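PDB 2BKL: prolyl endopeptidase from Myxococcus xanthus, which probably cleaves oligopeptides on the carboxyl side of proline and, to a lesser extent, alanine, as a serine peptidase of the S9A family. Local coordinates for residues Arg62-Leu66 / Asp407-Asn411; Lys91-Tyr97 / Val108-Asn113; Lys161-Ile165 / His207-Pro213; Pro387-Tyr391 / Leu402-Val408. All blocks are in the same frame, centred on the assembly; numbering follows the deposited sequence.

In the fold
Three of the four contacts stay within the beta-propeller, while contact 1 ties the helix 56-67 to the linker leaving it. Contacts 2 and 4 are matching hairpins in two different four-stranded antiparallel sheets, each with a classic bulge; contacts 2 and 3 are partly buried, contacts 1 and 4 lie at the surface. Contact 3 has no strand pairing: a carboxylate, a histidine and a turn amide hold a loop to the end of strand 203-208 and the turn after it. Contacts 1 and 4 share Asp407 and Val408 and touch where Met410 packs on Pro387, so the last hairpin runs straight into the helix-linker contact, whose main polar tie is an arginine on a backbone carbonyl.

Contact 1. Residues Arg62-Leu66 / Asp407-Asn411; sequences RFKEL and DVPMN
One helix turn, Arg62-Leu66, lies beside the extended, irregular segment Asp407-Asn411, the linker that leads from the last propeller strand, 400-405, to strand 415-423 of the catalytic domain's sheet. The backbones come closest at Leu66 and Val408, with CA atoms 6.4 Å apart. Asp407 leads in without touching the helix. Val408, extended at phi/psi -131/135 with chi1 t, sets CG1 3.6 Å from CD2 of Leu66, whose rotamer is m,t. Pro409 follows as the centre of an inverse gamma turn (phi/psi -77/80), with a weak bond of 2.8 Å from Met410 N back to Val408 O. The Pro409 ring points at the helix, its CG 3.3 Å from Glu65 CG and 4.2 Å from Leu66 CD2. The Pro409 carbonyl takes a forked pair of hydrogen bonds from the Arg62 guanidinium, NH1 to O at 3.0 Å and NH2 to O at 2.9 Å, both near the guanidinium plane. Arg62 reaches it with chi1 t, chi2 p and chi3 t; NH1 also makes a salt bridge within the helix to Glu65 OE1 at 3.1 Å, its hydrogen bond weak. Met410 returns to an extended backbone, its CA 4.2 Å from Arg62 NH2. As in this family, the chain here returns from the propeller to the alpha/beta-hydrolase domain. At this surface, Leu469 of that domain's helix 469-473 touches Leu66 and Met410, and Phe63 packs against its helix 657-674.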
# COMPACT_ATOMS: atom_id res chain seq x y z
N ARG A 62 0.74 -21.02 16.91
CA ARG A 62 1.16 -21.24 15.54
C ARG A 62 1.64 -19.92 14.91
O ARG A 62 2.67 -19.89 14.22
CB ARG A 62 0.02 -21.86 14.72
CG ARG A 62 0.37 -22.20 13.27
CD ARG A 62 1.61 -23.09 13.10
NE ARG A 62 1.80 -23.46 11.70
CZ ARG A 62 2.98 -23.77 11.16
NH1 ARG A 62 4.09 -23.78 11.89
NH2 ARG A 62 3.05 -24.08 9.87
N PHE A 63 0.90 -18.85 15.16
CA PHE A 63 1.30 -17.53 14.65
C PHE A 63 2.60 -17.06 15.30
O PHE A 63 3.40 -16.39 14.67
CB PHE A 63 0.19 -16.49 14.82
CG PHE A 63 -1.00 -16.69 13.91
CD1 PHE A 63 -0.84 -17.00 12.58
CD2 PHE A 63 -2.28 -16.56 14.40
CE1 PHE A 63 -1.94 -17.16 11.73
CE2 PHE A 63 -3.39 -16.73 13.56
CZ PHE A 63 -3.21 -17.03 12.24
N LYS A 64 2.86 -17.45 16.55
CA LYS A 64 4.15 -17.12 17.16
C LYS A 64 5.31 -17.83 16.43
O LYS A 64 6.35 -17.24 16.18
CB LYS A 64 4.12 -17.45 18.66
CG LYS A 64 5.24 -16.79 19.41
CD LYS A 64 5.12 -17.05 20.91
CE LYS A 64 6.41 -16.66 21.63
NZ LYS A 64 7.47 -17.67 21.40
N GLU A 65 5.10 -19.09 16.05
CA GLU A 65 6.08 -19.87 15.31
C GLU A 65 6.32 -19.27 13.91
O GLU A 65 7.44 -19.33 13.38
CB GLU A 65 5.58 -21.32 15.24
CG GLU A 65 6.37 -22.31 14.43
CD GLU A 65 5.88 -23.75 14.63
OE1 GLU A 65 4.65 -23.96 14.90
OE2 GLU A 65 6.71 -24.68 14.50
N LEU A 66 5.29 -18.67 13.33
CA LEU A 66 5.35 -18.19 11.95
C LEU A 66 5.76 -16.74 11.81
O LEU A 66 6.46 -16.39 10.85
CB LEU A 66 3.98 -18.36 11.28
CG LEU A 66 3.54 -19.79 11.00
CD1 LEU A 66 2.10 -19.81 10.58
CD2 LEU A 66 4.46 -20.44 9.97
N ASP A 407 13.49 -18.80 6.24
CA ASP A 407 13.11 -20.13 6.67
C ASP A 407 11.82 -20.00 7.50
O ASP A 407 11.75 -19.20 8.44
CB ASP A 407 14.24 -20.76 7.49
CG ASP A 407 15.38 -21.26 6.61
OD1 ASP A 407 16.23 -20.45 6.19
OD2 ASP A 407 15.50 -22.46 6.27
N VAL A 408 10.81 -20.75 7.11
CA VAL A 408 9.51 -20.73 7.78
C VAL A 408 9.12 -22.19 8.06
O VAL A 408 9.30 -23.04 7.20
CB VAL A 408 8.46 -20.05 6.85
CG1 VAL A 408 7.08 -20.07 7.47
CG2 VAL A 408 8.83 -18.61 6.55
N PRO A 409 8.62 -22.49 9.26
CA PRO A 409 8.28 -23.88 9.61
C PRO A 409 6.96 -24.31 8.96
O PRO A 409 5.92 -24.33 9.62
CB PRO A 409 8.18 -23.85 11.13
CG PRO A 409 7.78 -22.45 11.44
CD PRO A 409 8.44 -21.59 10.40
N MET A 410 7.03 -24.67 7.69
CA MET A 410 5.87 -25.08 6.90
C MET A 410 6.36 -26.00 5.80
O MET A 410 7.55 -26.04 5.52
CB MET A 410 5.23 -23.86 6.24
CG MET A 410 6.27 -23.03 5.48
SD MET A 410 5.75 -22.06 4.10
CE MET A 410 4.49 -23.10 3.44
N ASN A 411 5.44 -26.73 5.18
CA ASN A 411 5.78 -27.61 4.05
C ASN A 411 5.03 -27.16 2.82
O ASN A 411 3.84 -27.45 2.69
CB ASN A 411 5.44 -29.07 4.38
CG ASN A 411 5.77 -30.02 3.23
OD1 ASN A 411 6.24 -29.62 2.16
ND2 ASN A 411 5.51 -31.31 3.45

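Contact 2. Residues Lys91-Tyr97 / Val108-Asn113; sequences KEKAILY and VLLDPN
This is a beta hairpin with a classic bulge, joining the last strands, 95-100 and 107-110, of a four-stranded antiparallel propeller blade. Segments 95-97 and 108-110 run at 124°, with axes 4.6 Å apart. Leu96 and Leu110 form a hydrogen-bonded pair (Leu96 N to Leu110 O 2.9 Å, Leu110 N to Leu96 O 3.2 Å). Leu96 O accepts from Leu109 N at 2.8 Å; Leu109, at phi/psi -109/-52, is the extra residue, so Tyr97 pairs with Val108, non-hydrogen-bonded, CA-CA 4.5 Å. Leu96 (t,p) sets CD2 3.8 Å from Leu110 CD1, on the side facing Trp126 and Leu123 of strand 121-128 in the next blade. On the other face Tyr97 CE2 meets Val108 CG2 at 3.5 Å. Past strand 107-110, Asn113 (chi1 m) bonds the backbone of Lys93, before strand 95-100: Asn113 ND2 to Lys93 O 3.0 Å and, weakly, Lys93 N to Asn113 OD1 2.9 Å. Asp111 OD1 accepts from Asn113 ND2 at 2.8 Å; water bridges Lys91 NZ (2.9 Å) to Asp111 OD2 (2.5 Å).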
# COMPACT_ATOMS: atom_id res chain seq x y z
N LYS A 91 12.73 -10.12 18.46
CA LYS A 91 12.53 -8.68 18.40
C LYS A 91 11.16 -8.33 17.80
O LYS A 91 10.65 -8.99 16.89
CB LYS A 91 13.63 -8.01 17.55
CG LYS A 91 15.06 -8.26 18.01
CD LYS A 91 15.38 -7.56 19.31
CE LYS A 91 16.91 -7.53 19.54
NZ LYS A 91 17.27 -7.12 20.91
N GLU A 92 10.60 -7.23 18.28
CA GLU A 92 9.26 -6.78 17.87
C GLU A 92 9.24 -5.95 16.59
O GLU A 92 8.20 -5.90 15.93
CB GLU A 92 8.59 -6.01 19.00
CG GLU A 92 8.25 -6.91 20.20
CD GLU A 92 7.26 -7.97 19.84
OE1 GLU A 92 6.26 -7.60 19.25
OE2 GLU A 92 7.48 -9.15 20.14
N LYS A 93 10.37 -5.32 16.25
CA LYS A 93 10.55 -4.48 15.07
C LYS A 93 11.85 -4.85 14.38
O LYS A 93 12.80 -5.28 15.04
CB LYS A 93 10.61 -3.01 15.49
CG LYS A 93 9.34 -2.46 16.11
CD LYS A 93 9.53 -0.98 16.47
CE LYS A 93 8.44 -0.39 17.28
NZ LYS A 93 7.17 -0.35 16.52
N ALA A 94 11.90 -4.63 13.07
CA ALA A 94 13.11 -4.79 12.29
C ALA A 94 14.15 -3.74 12.64
O ALA A 94 13.82 -2.66 13.10
CB ALA A 94 12.79 -4.71 10.83
N ILE A 95 15.41 -4.07 12.37
CA ILE A 95 16.57 -3.27 12.75
C ILE A 95 17.43 -2.99 11.52
O ILE A 95 17.67 -3.90 10.74
CB ILE A 95 17.37 -4.08 13.82
CG1 ILE A 95 16.53 -4.26 15.08
CG2 ILE A 95 18.73 -3.43 14.14
CD1 ILE A 95 17.16 -5.13 16.14
N LEU A 96 17.95 -1.77 11.41
CA LEU A 96 18.85 -1.37 10.33
C LEU A 96 20.30 -1.63 10.74
O LEU A 96 20.73 -1.17 11.79
CB LEU A 96 18.66 0.12 10.01
CG LEU A 96 19.53 0.63 8.87
CD1 LEU A 96 19.26 -0.06 7.57
CD2 LEU A 96 19.36 2.15 8.67
N TYR A 97 21.01 -2.43 9.95
CA TYR A 97 22.41 -2.78 10.11
C TYR A 97 23.26 -2.19 9.01
O TYR A 97 22.77 -1.87 7.92
CB TYR A 97 22.55 -4.31 10.00
CG TYR A 97 22.07 -5.05 11.22
CD1 TYR A 97 20.74 -5.36 11.38
CD2 TYR A 97 22.96 -5.43 12.21
CE1 TYR A 97 20.31 -6.04 12.51
CE2 TYR A 97 22.53 -6.10 13.34
CZ TYR A 97 21.20 -6.40 13.46
OH TYR A 97 20.77 -7.07 14.59
N VAL A 108 24.65 -2.86 14.39
CA VAL A 108 23.36 -2.22 14.49
C VAL A 108 23.54 -0.72 14.31
O VAL A 108 24.42 -0.12 14.94
CB VAL A 108 22.73 -2.46 15.87
CG1 VAL A 108 21.47 -1.61 16.05
CG2 VAL A 108 22.41 -3.91 16.07
N LEU A 109 22.72 -0.11 13.47
CA LEU A 109 22.75 1.34 13.23
C LEU A 109 21.52 1.99 13.84
O LEU A 109 21.63 2.95 14.61
CB LEU A 109 22.76 1.64 11.73
CG LEU A 109 22.97 3.12 11.36
CD1 LEU A 109 24.25 3.71 11.93
CD2 LEU A 109 22.97 3.25 9.85
N LEU A 110 20.34 1.47 13.52
CA LEU A 110 19.10 2.00 14.06
C LEU A 110 18.26 0.83 14.56
O LEU A 110 17.87 -0.03 13.79
CB LEU A 110 18.30 2.78 13.03
CG LEU A 110 18.89 4.06 12.48
CD1 LEU A 110 18.06 4.60 11.32
CD2 LEU A 110 19.09 5.12 13.57
N ASP A 111 17.95 0.84 15.86
CA ASP A 111 17.14 -0.19 16.49
C ASP A 111 15.90 0.43 17.12
O ASP A 111 15.94 0.92 18.27
CB ASP A 111 17.96 -0.94 17.53
CG ASP A 111 17.18 -2.04 18.22
OD1 ASP A 111 15.97 -2.25 17.88
OD2 ASP A 111 17.70 -2.74 19.12
N PRO A 112 14.80 0.48 16.39
CA PRO A 112 13.60 1.14 16.88
C PRO A 112 13.00 0.46 18.09
O PRO A 112 12.20 1.09 18.76
CB PRO A 112 12.62 1.09 15.70
CG PRO A 112 13.26 0.32 14.67
CD PRO A 112 14.65 -0.01 15.00
N ASN A 113 13.36 -0.79 18.39
CA ASN A 113 12.92 -1.42 19.63
C ASN A 113 13.39 -0.64 20.86
O ASN A 113 12.77 -0.75 21.92
CB ASN A 113 13.39 -2.87 19.73
CG ASN A 113 12.91 -3.73 18.56
OD1 ASN A 113 11.74 -4.08 18.50
ND2 ASN A 113 13.79 -4.01 17.60
O HOH W 1 16.56 -4.30 20.73

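Contact 3. Residues Lys161-Ile165 / His207-Pro213; sequences KVDVI and HTLGTEP
A histidine-carboxylate hydrogen bond pins a loop to the end of a strand. Asp163 OD1 accepts from His207 NE2 at 2.6 Å, lying near the plane of the imidazole, and also from the backbone Gly210 N at 2.8 Å; a longer, weak bond runs from Gly210 N to Asp163 OD2 at 3.5 Å. Asp163 (chi1 m) is itself the centre of an inverse gamma turn, phi/psi -89/75, with a weak 3.0 Å bond from Val164 N to Val162 O. The other ring nitrogen, His207 ND1, is hydrogen-bonded to Asp216. Strand 203-208 of a propeller blade ends here in a type II beta turn, Thr208-Thr211, closed by Thr211 N to Thr208 O at 3.3 Å and by Thr211 OG1 to Thr208 O at 2.7 Å. Gly210 holds its third position at phi/psi 89/1, where a CB would jam against the preceding carbonyl O. The loop 161-165, which follows strand 148-153 of the preceding blade, thus joins two blades. Apolar contacts flank the polar centre. Ile165 (m,t) puts CD1 over one face of His207, 4.2 Å from the ring centroid, a CH-pi contact, and its CG1 is 3.9 Å from Pro213 CG. Val162 (chi1 t) brings CG1 to 3.3 Å from Thr211 O, while Val162 O lies 3.6 Å from Pro213 CD.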
# COMPACT_ATOMS: atom_id res chain seq x y z
N LYS A 161 21.84 16.61 16.53
CA LYS A 161 20.90 17.44 17.28
C LYS A 161 20.41 18.61 16.45
O LYS A 161 19.39 19.21 16.78
CB LYS A 161 21.54 17.92 18.58
CG LYS A 161 21.51 16.87 19.68
CD LYS A 161 22.64 15.86 19.56
CE LYS A 161 22.49 14.69 20.54
NZ LYS A 161 22.27 13.35 19.87
N VAL A 162 21.13 18.97 15.39
CA VAL A 162 20.76 20.07 14.52
C VAL A 162 19.85 19.63 13.36
O VAL A 162 18.91 20.33 13.01
CB VAL A 162 22.01 20.76 13.98
CG1 VAL A 162 21.64 21.91 13.05
CG2 VAL A 162 22.84 21.25 15.15
N ASP A 163 20.13 18.46 12.78
CA ASP A 163 19.45 18.02 11.58
C ASP A 163 18.20 17.24 11.98
O ASP A 163 18.13 16.01 11.91
CB ASP A 163 20.38 17.15 10.73
CG ASP A 163 21.69 17.84 10.44
OD1 ASP A 163 21.66 18.91 9.80
OD2 ASP A 163 22.79 17.38 10.83
N VAL A 164 17.20 17.99 12.40
CA VAL A 164 15.95 17.43 12.88
C VAL A 164 14.86 18.24 12.22
O VAL A 164 14.80 19.46 12.41
CB VAL A 164 15.81 17.52 14.40
CG1 VAL A 164 14.44 16.98 14.84
CG2 VAL A 164 16.96 16.81 15.12
N ILE A 165 14.02 17.59 11.43
CA ILE A 165 13.05 18.30 10.63
C ILE A 165 11.65 17.73 10.81
O ILE A 165 11.34 16.61 10.36
CB ILE A 165 13.44 18.28 9.14
CG1 ILE A 165 14.92 18.62 8.89
CG2 ILE A 165 12.57 19.23 8.37
CD1 ILE A 165 15.35 18.46 7.45
N HIS A 207 18.06 20.67 2.56
CA HIS A 207 18.64 20.78 3.88
C HIS A 207 20.15 20.56 3.77
O HIS A 207 20.60 19.50 3.31
CB HIS A 207 18.06 19.77 4.86
CG HIS A 207 18.70 19.88 6.20
ND1 HIS A 207 18.69 21.06 6.90
CD2 HIS A 207 19.43 19.01 6.93
CE1 HIS A 207 19.37 20.90 8.02
NE2 HIS A 207 19.82 19.67 8.07
N THR A 208 20.92 21.56 4.17
CA THR A 208 22.37 21.41 4.28
C THR A 208 22.71 20.85 5.67
O THR A 208 22.28 21.42 6.68
CB THR A 208 23.04 22.77 4.08
OG1 THR A 208 22.83 23.25 2.73
CG2 THR A 208 24.59 22.65 4.25
N LEU A 209 23.42 19.74 5.74
CA LEU A 209 23.74 19.13 7.03
C LEU A 209 24.49 20.11 7.89
O LEU A 209 25.41 20.80 7.41
CB LEU A 209 24.62 17.89 6.87
CG LEU A 209 24.06 16.60 6.32
CD1 LEU A 209 25.04 15.43 6.57
CD2 LEU A 209 22.71 16.27 6.90
N GLY A 210 24.13 20.15 9.16
CA GLY A 210 24.82 20.96 10.14
C GLY A 210 24.28 22.37 10.27
O GLY A 210 24.78 23.12 11.09
N THR A 211 23.24 22.70 9.51
CA THR A 211 22.64 24.02 9.59
C THR A 211 21.25 23.90 10.11
O THR A 211 20.65 22.82 10.03
CB THR A 211 22.61 24.71 8.21
OG1 THR A 211 21.71 23.99 7.34
CG2 THR A 211 23.96 24.64 7.54
N GLU A 212 20.72 25.01 10.62
CA GLU A 212 19.34 25.04 11.11
C GLU A 212 18.35 24.83 9.98
O GLU A 212 18.46 25.49 8.96
CB GLU A 212 19.04 26.40 11.77
CG GLU A 212 19.92 26.69 12.97
CD GLU A 212 21.16 27.53 12.63
OE1 GLU A 212 21.67 27.48 11.47
OE2 GLU A 212 21.63 28.27 13.53
N PRO A 213 17.37 23.92 10.12
CA PRO A 213 16.38 23.71 9.06
C PRO A 213 15.53 24.95 8.67
O PRO A 213 15.02 24.98 7.55
CB PRO A 213 15.51 22.58 9.61
CG PRO A 213 16.43 21.86 10.51
CD PRO A 213 17.24 22.92 11.20

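Contact 4. Residues Pro387-Tyr391 / Leu402-Val408; sequences PRQIY and LWAKVDV
Two consecutive amides share one carbonyl: Ile390 O accepts from Trp403 N at 2.8 Å and from Ala404 N at 3.2 Å, which makes a classic beta bulge. Trp403, with phi/psi -107/-40, is the extra residue, and the register slips by one between Ile390 and Tyr391. The rest is regular antiparallel pairing, the segments 387-391 and 402-405 running at 159° with axes 4.5 Å apart. Ile390 and Ala404 form the hydrogen-bonded pair (CA-CA 5.1 Å), with Ile390 N to Ala404 O at 2.8 Å; Gln389-Lys405 (CA-CA 4.4 Å) and Tyr391-Leu402 (CA-CA 4.5 Å) are non-hydrogen-bonded pairs. Beyond the strand, Val406 N still bonds Arg388 O at 3.1 Å. On the Gln389 and Tyr391 side, Leu402 (t,p) lays CD1 over the Tyr391 ring face, 4.1 Å from its centroid, in a CH-pi contact, and Tyr391 OH donates to Gln389 OE1 at 2.9 Å. On the other face, Ile390 (m,t) sets CG2 3.7 Å from Trp403 CE3, and Trp403 meets Tyr378 edge-to-face. Pro387 CG packs on Val408 CG2 at 3.5 Å. Ile390, Ala404 and Val406 touch Thr74, Val72 and Ser71 of strand 71-78, so the last blade packs on the first strand of the first blade. Here the bulged hairpin supplies the outer two strands, 386-394 and 400-405, of the last four-stranded blade in the beta-propeller characteristic of the prolyl oligopeptidase family.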
# COMPACT_ATOMS: atom_id res chain seq x y z
N PRO A 387 8.18 -18.50 0.91
CA PRO A 387 8.73 -17.34 1.62
C PRO A 387 9.77 -16.55 0.80
O PRO A 387 10.39 -17.14 -0.08
CB PRO A 387 9.36 -17.97 2.89
CG PRO A 387 8.62 -19.21 3.07
CD PRO A 387 8.33 -19.73 1.70
N ARG A 388 9.97 -15.27 1.11
CA ARG A 388 10.86 -14.39 0.35
C ARG A 388 12.22 -14.98 0.14
O ARG A 388 12.88 -15.44 1.06
CB ARG A 388 11.05 -13.03 1.05
CG ARG A 388 9.94 -12.04 0.84
CD ARG A 388 9.95 -10.89 1.85
NE ARG A 388 11.25 -10.22 1.97
CZ ARG A 388 11.59 -9.09 1.35
NH1 ARG A 388 10.73 -8.45 0.56
NH2 ARG A 388 12.80 -8.56 1.54
N GLN A 389 12.65 -14.94 -1.11
CA GLN A 389 13.99 -15.28 -1.52
C GLN A 389 14.56 -14.07 -2.21
O GLN A 389 13.88 -13.44 -3.00
CB GLN A 389 13.93 -16.41 -2.52
CG GLN A 389 13.38 -17.71 -1.92
CD GLN A 389 13.20 -18.83 -2.92
OE1 GLN A 389 13.29 -18.62 -4.13
NE2 GLN A 389 12.87 -20.01 -2.42
N ILE A 390 15.82 -13.76 -1.96
CA ILE A 390 16.52 -12.72 -2.67
C ILE A 390 17.62 -13.31 -3.49
O ILE A 390 18.40 -14.11 -3.00
CB ILE A 390 17.10 -11.69 -1.70
CG1 ILE A 390 16.00 -11.08 -0.84
CG2 ILE A 390 17.89 -10.63 -2.47
CD1 ILE A 390 16.56 -10.19 0.24
N TYR A 391 17.68 -12.92 -4.75
CA TYR A 391 18.72 -13.34 -5.68
C TYR A 391 19.65 -12.19 -5.99
O TYR A 391 19.21 -11.05 -6.17
CB TYR A 391 18.09 -13.90 -6.97
CG TYR A 391 17.43 -15.22 -6.72
CD1 TYR A 391 16.14 -15.27 -6.23
CD2 TYR A 391 18.09 -16.40 -6.94
CE1 TYR A 391 15.54 -16.45 -5.93
CE2 TYR A 391 17.48 -17.63 -6.67
CZ TYR A 391 16.20 -17.63 -6.16
OH TYR A 391 15.55 -18.81 -5.89
N LEU A 402 21.21 -17.48 -5.30
CA LEU A 402 20.44 -17.22 -4.09
C LEU A 402 21.30 -16.52 -3.06
O LEU A 402 22.41 -16.96 -2.72
CB LEU A 402 19.86 -18.51 -3.53
CG LEU A 402 18.98 -18.35 -2.29
CD1 LEU A 402 17.65 -17.71 -2.66
CD2 LEU A 402 18.79 -19.71 -1.64
N TRP A 403 20.81 -15.41 -2.56
CA TRP A 403 21.51 -14.58 -1.61
C TRP A 403 20.92 -14.71 -0.20
O TRP A 403 21.65 -14.67 0.78
CB TRP A 403 21.48 -13.14 -2.09
CG TRP A 403 22.30 -12.15 -1.30
CD1 TRP A 403 23.65 -11.96 -1.38
CD2 TRP A 403 21.83 -11.18 -0.37
NE1 TRP A 403 24.05 -10.95 -0.54
CE2 TRP A 403 22.94 -10.46 0.10
CE3 TRP A 403 20.56 -10.86 0.15
CZ2 TRP A 403 22.83 -9.43 1.04
CZ3 TRP A 403 20.45 -9.83 1.06
CH2 TRP A 403 21.58 -9.13 1.51
N ALA A 404 19.59 -14.77 -0.10
CA ALA A 404 18.91 -14.95 1.18
C ALA A 404 17.60 -15.65 0.97
O ALA A 404 17.01 -15.53 -0.08
CB ALA A 404 18.67 -13.59 1.86
N LYS A 405 17.16 -16.40 1.98
CA LYS A 405 15.88 -17.09 1.96
C LYS A 405 15.35 -17.09 3.37
O LYS A 405 16.09 -17.40 4.30
CB LYS A 405 16.12 -18.53 1.47
CG LYS A 405 14.93 -19.45 1.47
CD LYS A 405 15.23 -20.76 0.71
CE LYS A 405 16.09 -21.73 1.52
NZ LYS A 405 15.30 -22.86 2.15
N VAL A 406 14.08 -16.73 3.55
CA VAL A 406 13.42 -16.81 4.86
C VAL A 406 12.99 -18.24 5.14
O VAL A 406 12.25 -18.85 4.36
CB VAL A 406 12.18 -15.89 4.94
CG1 VAL A 406 11.61 -15.95 6.33
CG2 VAL A 406 12.56 -14.45 4.61
N ASP A 407 13.49 -18.80 6.24
CA ASP A 407 13.11 -20.13 6.67
C ASP A 407 11.82 -20.00 7.50
O ASP A 407 11.75 -19.20 8.44
CB ASP A 407 14.24 -20.76 7.49
CG ASP A 407 15.38 -21.26 6.61
OD1 ASP A 407 16.23 -20.45 6.19
OD2 ASP A 407 15.50 -22.46 6.27
N VAL A 408 10.81 -20.75 7.11
CA VAL A 408 9.51 -20.73 7.78
C VAL A 408 9.12 -22.19 8.06
O VAL A 408 9.30 -23.04 7.20
CB VAL A 408 8.46 -20.05 6.85
CG1 VAL A 408 7.08 -20.07 7.47
CG2 VAL A 408 8.83 -18.61 6.55